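Local coordinates for protein TCR beta chain (Gallus gallus, PDB 6LIR) that pairs with the TCR alpha chain to form the chicken alpha-beta T-cell receptor, which probably recognises peptide antigens held by MHC molecules, at residues N25-W31 and R65-F71; R106-L110 and F147-L151; E130-K135 and R186-W192. All blocks are in the same frame, centred on the assembly; numbering follows the deposited sequence.

Contact 1: N25-W31 and R65-F71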
loop_
_atom_site.group_PDB
_atom_site.type_symbol
_atom_site.label_atom_id
_atom_site.label_comp_id
_atom_site.label_asym_id
_atom_site.label_seq_id
_atom_site.Cartn_x
_atom_site.Cartn_y
_atom_site.Cartn_z
ATOM N N ASN B 25 16.244 21.806 3.284
ATOM C CA ASN B 25 17.559 22.216 3.777
ATOM C C ASN B 25 18.032 21.314 4.917
ATOM O O ASN B 25 18.723 21.758 5.838
ATOM C CB ASN B 25 17.563 23.685 4.210
ATOM C CG ASN B 25 18.963 24.256 4.322
ATOM O OD1 ASN B 25 19.826 23.974 3.489
ATOM N ND2 ASN B 25 19.198 25.054 5.357
ATOM N N HIS B 26 17.657 20.041 4.865
ATOM C CA HIS B 26 17.991 19.108 5.928
ATOM C C HIS B 26 19.432 18.645 5.794
ATOM O O HIS B 26 19.894 18.329 4.695
ATOM C CB HIS B 26 17.058 17.898 5.892
ATOM C CG HIS B 26 15.736 18.136 6.545
ATOM N ND1 HIS B 26 14.713 17.213 6.509
ATOM C CD2 HIS B 26 15.266 19.192 7.249
ATOM C CE1 HIS B 26 13.671 17.690 7.166
ATOM N NE2 HIS B 26 13.981 18.890 7.625
ATOM N N ASP B 27 20.138 18.586 6.923
ATOM C CA ASP B 27 21.517 18.118 6.874
ATOM C C ASP B 27 21.594 16.599 6.835
ATOM O O ASP B 27 22.485 16.044 6.183
ATOM C CB ASP B 27 22.300 18.637 8.084
ATOM C CG ASP B 27 22.446 20.148 8.088
ATOM O OD1 ASP B 27 22.378 20.762 6.999
ATOM O OD2 ASP B 27 22.629 20.722 9.183
ATOM N N TYR B 28 20.662 15.912 7.490
ATOM C CA TYR B 28 20.677 14.458 7.530
ATOM C C TYR B 28 19.814 13.903 6.409
ATOM O O TYR B 28 18.671 14.334 6.223
ATOM C CB TYR B 28 20.179 13.944 8.883
ATOM C CG TYR B 28 20.292 12.444 9.045
ATOM C CD1 TYR B 28 21.493 11.856 9.430
ATOM C CD2 TYR B 28 19.202 11.614 8.811
ATOM C CE1 TYR B 28 21.602 10.486 9.578
ATOM C CE2 TYR B 28 19.301 10.244 8.957
ATOM C CZ TYR B 28 20.504 9.685 9.341
ATOM O OH TYR B 28 20.610 8.320 9.489
ATOM N N MET B 29 20.370 12.958 5.657
ATOM C CA MET B 29 19.607 12.176 4.701
ATOM C C MET B 29 20.018 10.723 4.853
ATOM O O MET B 29 21.090 10.417 5.381
ATOM C CB MET B 29 19.828 12.658 3.262
ATOM C CG MET B 29 19.424 14.100 3.042
ATOM S SD MET B 29 19.562 14.574 1.317
ATOM C CE MET B 29 18.293 13.535 0.588
ATOM N N SER B 30 19.172 9.825 4.364
ATOM C CA SER B 30 19.461 8.413 4.549
ATOM C C SER B 30 18.702 7.599 3.518
ATOM O O SER B 30 17.730 8.066 2.920
ATOM C CB SER B 30 19.102 7.954 5.965
ATOM O OG SER B 30 17.723 8.149 6.221
ATOM N N TRP B 31 19.145 6.358 3.351
ATOM C CA TRP B 31 18.517 5.397 2.456
ATOM C C TRP B 31 18.233 4.137 3.258
ATOM O O TRP B 31 19.117 3.628 3.955
ATOM C CB TRP B 31 19.408 5.073 1.252
ATOM C CG TRP B 31 19.253 6.021 0.091
ATOM C CD1 TRP B 31 20.132 6.993 -0.298
ATOM C CD2 TRP B 31 18.159 6.076 -0.837
ATOM N NE1 TRP B 31 19.652 7.651 -1.407
ATOM C CE2 TRP B 31 18.442 7.108 -1.757
ATOM C CE3 TRP B 31 16.966 5.356 -0.977
ATOM C CZ2 TRP B 31 17.579 7.436 -2.803
ATOM C CZ3 TRP B 31 16.107 5.687 -2.018
ATOM C CH2 TRP B 31 16.419 6.717 -2.915
ATOM N N ARG B 65 26.689 12.097 -1.241
ATOM C CA ARG B 65 25.874 13.274 -0.952
ATOM C C ARG B 65 26.497 14.413 -1.748
ATOM O O ARG B 65 27.398 15.114 -1.287
ATOM C CB ARG B 65 25.843 13.562 0.545
ATOM C CG ARG B 65 25.051 14.797 0.931
ATOM C CD ARG B 65 23.554 14.530 0.934
ATOM N NE ARG B 65 22.796 15.673 1.434
ATOM C CZ ARG B 65 22.548 15.896 2.721
ATOM N NH1 ARG B 65 21.845 16.960 3.090
ATOM N NH2 ARG B 65 23.008 15.055 3.638
ATOM N N SER B 66 26.004 14.583 -2.981
ATOM C CA SER B 66 26.601 15.533 -3.912
ATOM C C SER B 66 26.330 16.975 -3.506
ATOM O O SER B 66 27.110 17.871 -3.849
ATOM C CB SER B 66 26.086 15.273 -5.329
ATOM O OG SER B 66 24.676 15.414 -5.395
ATOM N N SER B 67 25.235 17.220 -2.796
ATOM C CA SER B 67 24.888 18.564 -2.357
ATOM C C SER B 67 23.897 18.439 -1.212
ATOM O O SER B 67 23.446 17.342 -0.873
ATOM C CB SER B 67 24.300 19.392 -3.504
ATOM O OG SER B 67 23.071 18.835 -3.942
ATOM N N GLN B 68 23.560 19.588 -0.621
ATOM C CA GLN B 68 22.609 19.609 0.486
ATOM C C GLN B 68 21.269 18.990 0.100
ATOM O O GLN B 68 20.602 18.380 0.946
ATOM C CB GLN B 68 22.420 21.048 0.970
ATOM C CG GLN B 68 21.434 21.223 2.116
ATOM C CD GLN B 68 22.012 20.841 3.471
ATOM O OE1 GLN B 68 22.924 20.018 3.565
ATOM N NE2 GLN B 68 21.478 21.440 4.530
ATOM N N GLU B 69 20.874 19.107 -1.166
ATOM C CA GLU B 69 19.544 18.691 -1.594
ATOM C C GLU B 69 19.473 17.245 -2.069
ATOM O O GLU B 69 18.377 16.677 -2.103
ATOM C CB GLU B 69 19.037 19.600 -2.725
ATOM C CG GLU B 69 18.877 21.062 -2.341
ATOM C CD GLU B 69 20.174 21.840 -2.461
ATOM O OE1 GLU B 69 20.208 23.016 -2.037
ATOM O OE2 GLU B 69 21.160 21.271 -2.974
ATOM N N VAL B 70 20.601 16.631 -2.420
ATOM C CA VAL B 70 20.607 15.410 -3.216
ATOM C C VAL B 70 21.503 14.376 -2.553
ATOM O O VAL B 70 22.659 14.666 -2.223
ATOM C CB VAL B 70 21.084 15.677 -4.659
ATOM C CG1 VAL B 70 21.059 14.391 -5.471
ATOM C CG2 VAL B 70 20.228 16.744 -5.317
ATOM N N PHE B 71 20.984 13.158 -2.403
ATOM C CA PHE B 71 21.729 12.038 -1.840
ATOM C C PHE B 71 21.557 10.852 -2.779
ATOM O O PHE B 71 20.445 10.332 -2.931
ATOM C CB PHE B 71 21.230 11.704 -0.433
ATOM C CG PHE B 71 22.100 10.736 0.314
ATOM C CD1 PHE B 71 23.459 10.663 0.063
ATOM C CD2 PHE B 71 21.553 9.903 1.279
ATOM C CE1 PHE B 71 24.262 9.773 0.759
ATOM C CE2 PHE B 71 22.347 9.011 1.976
ATOM C CZ PHE B 71 23.703 8.944 1.717
#
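Across the beta-sandwich of the V-set domain, the loop and strand of Asn25-Trp31, at what would be the CDR1 end by family topology, face the turn between two strands of the opposite sheet, where Arg65 and Gln68 reach over to Asn25, His26 and Asp27. The Arg65 guanidinium is the main polar link. Arg65 NH2 gives a fairly straight bond to Asp27 O (2.8 Å), which lies in the guanidinium plane although the donor stands well above the carbonyl plane. Arg65 NH1 binds Gln68 O of its own turn at 2.9 Å and only weakly His26 O. Met29 SD sits over one guanidinium face, 3.4 Å from Arg65 NE and offset toward the rim; the bend at chi3 (66°) then turns Met29 CE to Phe71 CB, 3.6 Å away. Gln68 NE2 divides its hydrogens between two side chains: Asp27 OD1 is met almost head-on at 2.7 Å, in the amide plane, whereas Asn25 OD1, at 3.2 Å, is approached from above its carbonyl plane. Farther into the sandwich Trp31 NE1 donates to Phe71 O (3.2 Å), in the indole plane, and Trp31 CD1 rests 3.6 Å from Phe71 CD2, the two rings inclined to each other at 38°. His26 ND1 is bonded to Ser90, and Arg65 NH2 also reaches Ser46. Around this layer, strand 28-34 runs between strands 84-91 and 40-46, and Trp31 and Met29 pack on Cys20 and Cys88, the disulfide that joins the two sheets.

Contact 2: R106-L110 and F147-L151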
loop_
_atom_site.group_PDB
_atom_site.type_symbol
_atom_site.label_atom_id
_atom_site.label_comp_id
_atom_site.label_asym_id
_atom_site.label_seq_id
_atom_site.Cartn_x
_atom_site.Cartn_y
_atom_site.Cartn_z
ATOM N N ARG B 106 10.256 1.240 -5.696
ATOM C CA ARG B 106 10.195 -0.205 -5.825
ATOM C C ARG B 106 11.169 -0.621 -6.914
ATOM O O ARG B 106 10.996 -0.267 -8.086
ATOM C CB ARG B 106 8.795 -0.708 -6.154
ATOM C CG ARG B 106 8.807 -2.191 -6.500
ATOM C CD ARG B 106 8.682 -3.062 -5.260
ATOM N NE ARG B 106 8.112 -4.375 -5.558
ATOM C CZ ARG B 106 8.807 -5.508 -5.560
ATOM N NH1 ARG B 106 10.107 -5.497 -5.280
ATOM N NH2 ARG B 106 8.203 -6.658 -5.841
ATOM N N LEU B 107 12.193 -1.363 -6.518
ATOM C CA LEU B 107 13.248 -1.802 -7.410
ATOM C C LEU B 107 13.152 -3.311 -7.556
ATOM O O LEU B 107 13.050 -4.031 -6.556
ATOM C CB LEU B 107 14.618 -1.398 -6.857
ATOM C CG LEU B 107 15.848 -1.476 -7.760
ATOM C CD1 LEU B 107 16.764 -0.296 -7.491
ATOM C CD2 LEU B 107 16.589 -2.778 -7.535
ATOM N N THR B 108 13.172 -3.781 -8.795
ATOM C CA THR B 108 13.165 -5.204 -9.094
ATOM C C THR B 108 14.365 -5.505 -9.976
ATOM O O THR B 108 14.574 -4.835 -10.993
ATOM C CB THR B 108 11.866 -5.627 -9.794
ATOM O OG1 THR B 108 10.743 -5.025 -9.139
ATOM C CG2 THR B 108 11.705 -7.140 -9.761
ATOM N N VAL B 109 15.152 -6.501 -9.591
ATOM C CA VAL B 109 16.301 -6.929 -10.377
ATOM C C VAL B 109 15.913 -8.205 -11.104
ATOM O O VAL B 109 15.579 -9.216 -10.473
ATOM C CB VAL B 109 17.540 -7.147 -9.500
ATOM C CG1 VAL B 109 18.668 -7.747 -10.328
ATOM C CG2 VAL B 109 17.977 -5.839 -8.871
ATOM N N LEU B 110 15.941 -8.154 -12.428
ATOM C CA LEU B 110 15.524 -9.260 -13.271
ATOM C C LEU B 110 16.711 -10.069 -13.790
ATOM O O LEU B 110 17.860 -9.625 -13.794
ATOM C CB LEU B 110 14.673 -8.752 -14.437
ATOM C CG LEU B 110 13.216 -8.481 -14.053
ATOM C CD1 LEU B 110 12.311 -8.598 -15.266
ATOM C CD2 LEU B 110 12.750 -9.419 -12.937
ATOM N N PHE B 147 4.701 -8.306 -16.198
ATOM C CA PHE B 147 5.872 -8.837 -15.515
ATOM C C PHE B 147 6.904 -7.717 -15.443
ATOM O O PHE B 147 7.166 -7.073 -16.473
ATOM C CB PHE B 147 6.464 -10.057 -16.220
ATOM C CG PHE B 147 7.528 -10.751 -15.422
ATOM C CD1 PHE B 147 7.188 -11.671 -14.445
ATOM C CD2 PHE B 147 8.865 -10.471 -15.637
ATOM C CE1 PHE B 147 8.163 -12.304 -13.702
ATOM C CE2 PHE B 147 9.846 -11.102 -14.898
ATOM C CZ PHE B 147 9.496 -12.019 -13.930
ATOM N N PRO B 148 7.506 -7.453 -14.270
ATOM C CA PRO B 148 7.391 -8.219 -13.025
ATOM C C PRO B 148 6.187 -7.847 -12.162
ATOM O O PRO B 148 5.300 -7.122 -12.608
ATOM C CB PRO B 148 8.698 -7.895 -12.292
ATOM C CG PRO B 148 9.239 -6.648 -12.935
ATOM C CD PRO B 148 8.382 -6.282 -14.108
ATOM N N ASP B 149 6.177 -8.359 -10.927
ATOM C CA ASP B 149 4.986 -8.302 -10.086
ATOM C C ASP B 149 4.576 -6.892 -9.683
ATOM O O ASP B 149 3.418 -6.692 -9.301
ATOM C CB ASP B 149 5.209 -9.130 -8.821
ATOM C CG ASP B 149 6.282 -8.544 -7.929
ATOM O OD1 ASP B 149 7.244 -7.957 -8.465
ATOM O OD2 ASP B 149 6.165 -8.670 -6.690
ATOM N N HIS B 150 5.472 -5.912 -9.753
ATOM C CA HIS B 150 5.151 -4.583 -9.248
ATOM C C HIS B 150 4.567 -3.688 -10.329
ATOM O O HIS B 150 5.125 -3.568 -11.424
ATOM C CB HIS B 150 6.350 -3.888 -8.615
ATOM C CG HIS B 150 5.951 -2.749 -7.729
ATOM N ND1 HIS B 150 5.960 -1.438 -8.153
ATOM C CD2 HIS B 150 5.496 -2.730 -6.454
ATOM C CE1 HIS B 150 5.546 -0.657 -7.170
ATOM N NE2 HIS B 150 5.263 -1.416 -6.127
ATOM N N LEU B 151 3.457 -3.040 -9.992
ATOM C CA LEU B 151 2.749 -2.137 -10.882
ATOM C C LEU B 151 1.828 -1.288 -10.021
ATOM O O LEU B 151 1.330 -1.750 -8.992
ATOM C CB LEU B 151 1.967 -2.925 -11.937
ATOM C CG LEU B 151 1.031 -2.221 -12.912
ATOM C CD1 LEU B 151 1.075 -2.970 -14.221
ATOM C CD2 LEU B 151 -0.393 -2.178 -12.372
#
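Arg106 NH2 and Asp149 OD2 form a salt bridge of 3.0 Å, the charged end of a contact made by residues 106-110 of strand 100-110. Its hydrogen bond is weak, with an N-H...O angle of only 120°, and the guanidinium and carboxylate planes stand almost perpendicular, 88° apart, so the carboxylate meets the edge of the guanidinium without the flat two-bond pairing that coplanar groups can make. Asp149 CG lies between its backbone N and carbonyl carbon (chi1 66°), which brings the carboxylate back toward the arginine.

The aromatic part is of CH-pi kind: the aliphatic stem of Arg106 runs across one face of the His150 imidazole, although the modelled approach is too close to be reliable and its exact spacing is doubtful. The guanidinium, nearly upright to the imidazole plane, presents its edge to His150 CD2. Were His150 an alanine, the Arg106 stem would probably lose the flat surface it lies on, and the guanidinium would be freer to turn from Asp149.

These contacts join the two immunoglobulin domains of the chain: strand 100-110 belongs to the V-set domain and pairs in parallel with strand 7-11, while Phe147-Leu151 is the loop between strands 136-146 and 152-157 of the C1-set domain, held in part by Asp149 O on Ser172.

Apolar contact takes over toward Leu110. Thr108 CG2 lies 4.0 Å from Pro148 CB, whose ring follows a cis peptide bond. Leu110 CD1 approaches Phe147 CE2 to 3.5 Å, the two side chains lying alongside and pointing opposite ways. Pro148 CB in turn covers one face of the Phe147 ring.

Contact 3: E130-K135 and R186-W192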
loop_
_atom_site.group_PDB
_atom_site.type_symbol
_atom_site.label_atom_id
_atom_site.label_comp_id
_atom_site.label_asym_id
_atom_site.label_seq_id
_atom_site.Cartn_x
_atom_site.Cartn_y
_atom_site.Cartn_z
ATOM N N GLU B 130 -26.539 -4.507 -9.796
ATOM C CA GLU B 130 -25.987 -3.851 -8.612
ATOM C C GLU B 130 -26.516 -2.427 -8.488
ATOM O O GLU B 130 -26.945 -2.002 -7.408
ATOM C CB GLU B 130 -24.454 -3.840 -8.654
ATOM C CG GLU B 130 -23.830 -2.961 -7.553
ATOM C CD GLU B 130 -22.324 -2.726 -7.718
ATOM O OE1 GLU B 130 -21.627 -2.610 -6.686
ATOM O OE2 GLU B 130 -21.835 -2.654 -8.865
ATOM N N ILE B 131 -26.493 -1.678 -9.593
ATOM C CA ILE B 131 -26.974 -0.297 -9.589
ATOM C C ILE B 131 -28.407 -0.229 -9.073
ATOM O O ILE B 131 -28.752 0.630 -8.254
ATOM C CB ILE B 131 -26.857 0.311 -11.000
ATOM C CG1 ILE B 131 -25.389 0.414 -11.416
ATOM C CG2 ILE B 131 -27.519 1.673 -11.051
ATOM C CD1 ILE B 131 -25.193 0.742 -12.887
ATOM N N GLN B 132 -29.274 -1.108 -9.575
ATOM C CA GLN B 132 -30.661 -1.116 -9.113
ATOM C C GLN B 132 -30.768 -1.561 -7.657
ATOM O O GLN B 132 -31.464 -0.926 -6.855
ATOM C CB GLN B 132 -31.512 -2.001 -10.021
ATOM C CG GLN B 132 -31.692 -1.404 -11.406
ATOM C CD GLN B 132 -32.236 -2.387 -12.422
ATOM O OE1 GLN B 132 -31.673 -2.547 -13.504
ATOM N NE2 GLN B 132 -33.347 -3.038 -12.088
ATOM N N GLU B 133 -30.120 -2.676 -7.303
ATOM C CA GLU B 133 -30.267 -3.225 -5.953
ATOM C C GLU B 133 -29.604 -2.342 -4.899
ATOM O O GLU B 133 -30.178 -2.103 -3.830
ATOM C CB GLU B 133 -29.694 -4.640 -5.893
ATOM C CG GLU B 133 -30.476 -5.662 -6.696
ATOM C CD GLU B 133 -29.807 -7.021 -6.705
ATOM O OE1 GLU B 133 -28.730 -7.156 -6.086
ATOM O OE2 GLU B 133 -30.356 -7.956 -7.327
ATOM N N LYS B 134 -28.377 -1.877 -5.166
ATOM C CA LYS B 134 -27.583 -1.177 -4.162
ATOM C C LYS B 134 -27.496 0.329 -4.367
ATOM O O LYS B 134 -26.919 1.015 -3.515
ATOM C CB LYS B 134 -26.153 -1.739 -4.128
ATOM C CG LYS B 134 -26.067 -3.253 -4.097
ATOM C CD LYS B 134 -26.592 -3.808 -2.789
ATOM C CE LYS B 134 -26.314 -5.297 -2.689
ATOM N NZ LYS B 134 -26.677 -5.852 -1.357
ATOM N N LYS B 135 -28.037 0.858 -5.466
ATOM C CA LYS B 135 -27.912 2.280 -5.803
ATOM C C LYS B 135 -26.449 2.720 -5.839
ATOM O O LYS B 135 -26.123 3.877 -5.568
ATOM C CB LYS B 135 -28.736 3.158 -4.856
ATOM C CG LYS B 135 -30.196 3.287 -5.301
ATOM C CD LYS B 135 -31.002 4.227 -4.413
ATOM C CE LYS B 135 -30.461 5.650 -4.455
ATOM N NZ LYS B 135 -31.547 6.656 -4.655
ATOM N N ARG B 186 -16.010 2.242 -6.259
ATOM C CA ARG B 186 -17.449 2.168 -6.030
ATOM C C ARG B 186 -18.005 3.573 -5.847
ATOM O O ARG B 186 -17.512 4.335 -5.009
ATOM C CB ARG B 186 -17.780 1.299 -4.814
ATOM C CG ARG B 186 -19.243 0.840 -4.793
ATOM C CD ARG B 186 -19.522 -0.230 -3.744
ATOM N NE ARG B 186 -20.725 -0.998 -4.079
ATOM C CZ ARG B 186 -21.402 -1.755 -3.220
ATOM N NH1 ARG B 186 -21.004 -1.851 -1.960
ATOM N NH2 ARG B 186 -22.481 -2.417 -3.621
ATOM N N ILE B 187 -19.010 3.924 -6.652
ATOM C CA ILE B 187 -19.597 5.256 -6.623
ATOM C C ILE B 187 -21.111 5.146 -6.496
ATOM O O ILE B 187 -21.709 4.106 -6.781
ATOM C CB ILE B 187 -19.232 6.060 -7.885
ATOM C CG1 ILE B 187 -19.748 5.326 -9.123
ATOM C CG2 ILE B 187 -17.724 6.270 -7.971
ATOM C CD1 ILE B 187 -19.383 5.986 -10.423
ATOM N N SER B 188 -21.728 6.245 -6.060
ATOM C CA SER B 188 -23.181 6.328 -6.008
ATOM C C SER B 188 -23.778 6.231 -7.410
ATOM O O SER B 188 -23.134 6.564 -8.408
ATOM C CB SER B 188 -23.612 7.633 -5.340
ATOM O OG SER B 188 -23.343 8.735 -6.188
ATOM N N ALA B 189 -25.022 5.742 -7.480
ATOM C CA ALA B 189 -25.725 5.679 -8.759
ATOM C C ALA B 189 -25.846 7.056 -9.413
ATOM O O ALA B 189 -25.692 7.182 -10.634
ATOM C CB ALA B 189 -27.105 5.050 -8.563
ATOM N N GLN B 190 -26.106 8.101 -8.615
ATOM C CA GLN B 190 -26.195 9.464 -9.146
ATOM C C GLN B 190 -24.910 9.874 -9.861
ATOM O O GLN B 190 -24.952 10.515 -10.920
ATOM C CB GLN B 190 -26.557 10.466 -8.045
ATOM C CG GLN B 190 -25.956 10.229 -6.674
ATOM C CD GLN B 190 -26.794 9.269 -5.847
ATOM O OE1 GLN B 190 -26.686 8.052 -6.000
ATOM N NE2 GLN B 190 -27.658 9.811 -4.993
ATOM N N GLU B 191 -23.751 9.506 -9.304
ATOM C CA GLU B 191 -22.493 9.885 -9.937
ATOM C C GLU B 191 -22.241 9.046 -11.182
ATOM O O GLU B 191 -21.629 9.529 -12.138
ATOM C CB GLU B 191 -21.331 9.741 -8.950
ATOM C CG GLU B 191 -20.001 10.218 -9.527
ATOM C CD GLU B 191 -18.833 10.196 -8.541
ATOM O OE1 GLU B 191 -18.987 9.693 -7.408
ATOM O OE2 GLU B 191 -17.742 10.689 -8.912
ATOM N N TRP B 192 -22.724 7.802 -11.198
ATOM C CA TRP B 192 -22.530 6.956 -12.371
ATOM C C TRP B 192 -23.413 7.404 -13.530
ATOM O O TRP B 192 -23.000 7.331 -14.693
ATOM C CB TRP B 192 -22.809 5.491 -12.038
ATOM C CG TRP B 192 -22.924 4.640 -13.272
ATOM C CD1 TRP B 192 -24.047 4.022 -13.744
ATOM C CD2 TRP B 192 -21.878 4.339 -14.206
ATOM N NE1 TRP B 192 -23.761 3.345 -14.907
ATOM C CE2 TRP B 192 -22.439 3.524 -15.212
ATOM C CE3 TRP B 192 -20.523 4.672 -14.283
ATOM C CZ2 TRP B 192 -21.690 3.041 -16.285
ATOM C CZ3 TRP B 192 -19.780 4.191 -15.352
ATOM C CH2 TRP B 192 -20.365 3.384 -16.337
#
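The carbonyl of Lys135 and the amide of Ala189 tie the two backbones together, Ala189 N donating to Lys135 O at 2.9 Å from above the carbonyl plane. Lys135 is the first residue past helix 128-134 and leaves helical geometry with positive phi (55°). On the other side strand 178-188 gives way at Ser188 to the short helix 189-192; Ser188 is its N-cap, with Ser188 OG accepting from Glu191 N at 3.2 Å. The bond to Lys135 thus takes up the first amide of that helix, and Ala189 CB lies beside the same carbonyl, 3.4 Å from Lys135 O.

Among the side chains, Glu130 and Arg186 form a salt bridge in which a single carboxylate oxygen is shared by two nitrogens: Glu130 OE1 is 3.2 Å from Arg186 NE and equally far from Arg186 NH2. Both bonds are weak, with the planes turned 30° apart. With its chain extended and CG opposite the backbone N (chi1 -162°), Arg186 runs out from the strand to the helix, where Lys134 CG also touches the guanidinium edge. Glu130 OE1 is further held by Thr138, while the remaining nitrogen of the guanidinium, Arg186 NH1, forms a salt bridge with Asp135 of the TCR alpha chain; Lys134 NZ bonds to Ser114 O of that alpha chain. Away from the charged pair Ile131 CD1 packs 3.6 Å from Trp192 CD1, the two side chains crossing at about a right angle, and Ile131 CG2 faces Ala189 CB.

The arrangement is that of one end of a C1-set immunoglobulin domain, where short helices close the sandwich beside strand 136-146, and here its charged side also belongs to the alpha-beta interface.

Contact 1 closes first along the chain, while the segments of contacts 2 and 3 interleave. Contact 1 lies inside the V-set sandwich, with buried sulphur and aromatic groups beside a polar cluster at the loop end, in which Arg65 is buried. Contact 2, about 27 Å from it between centres, reaches the same six-stranded sheet but joins it to the other domain; partly buried between the two, it shifts from charge to apolar packing along its length. Contact 3, also partly buried, lies at the C1-set domain's end and combines a backbone bond, a salt bridge and apolar packing of Ile131. It alone touches the alpha chain.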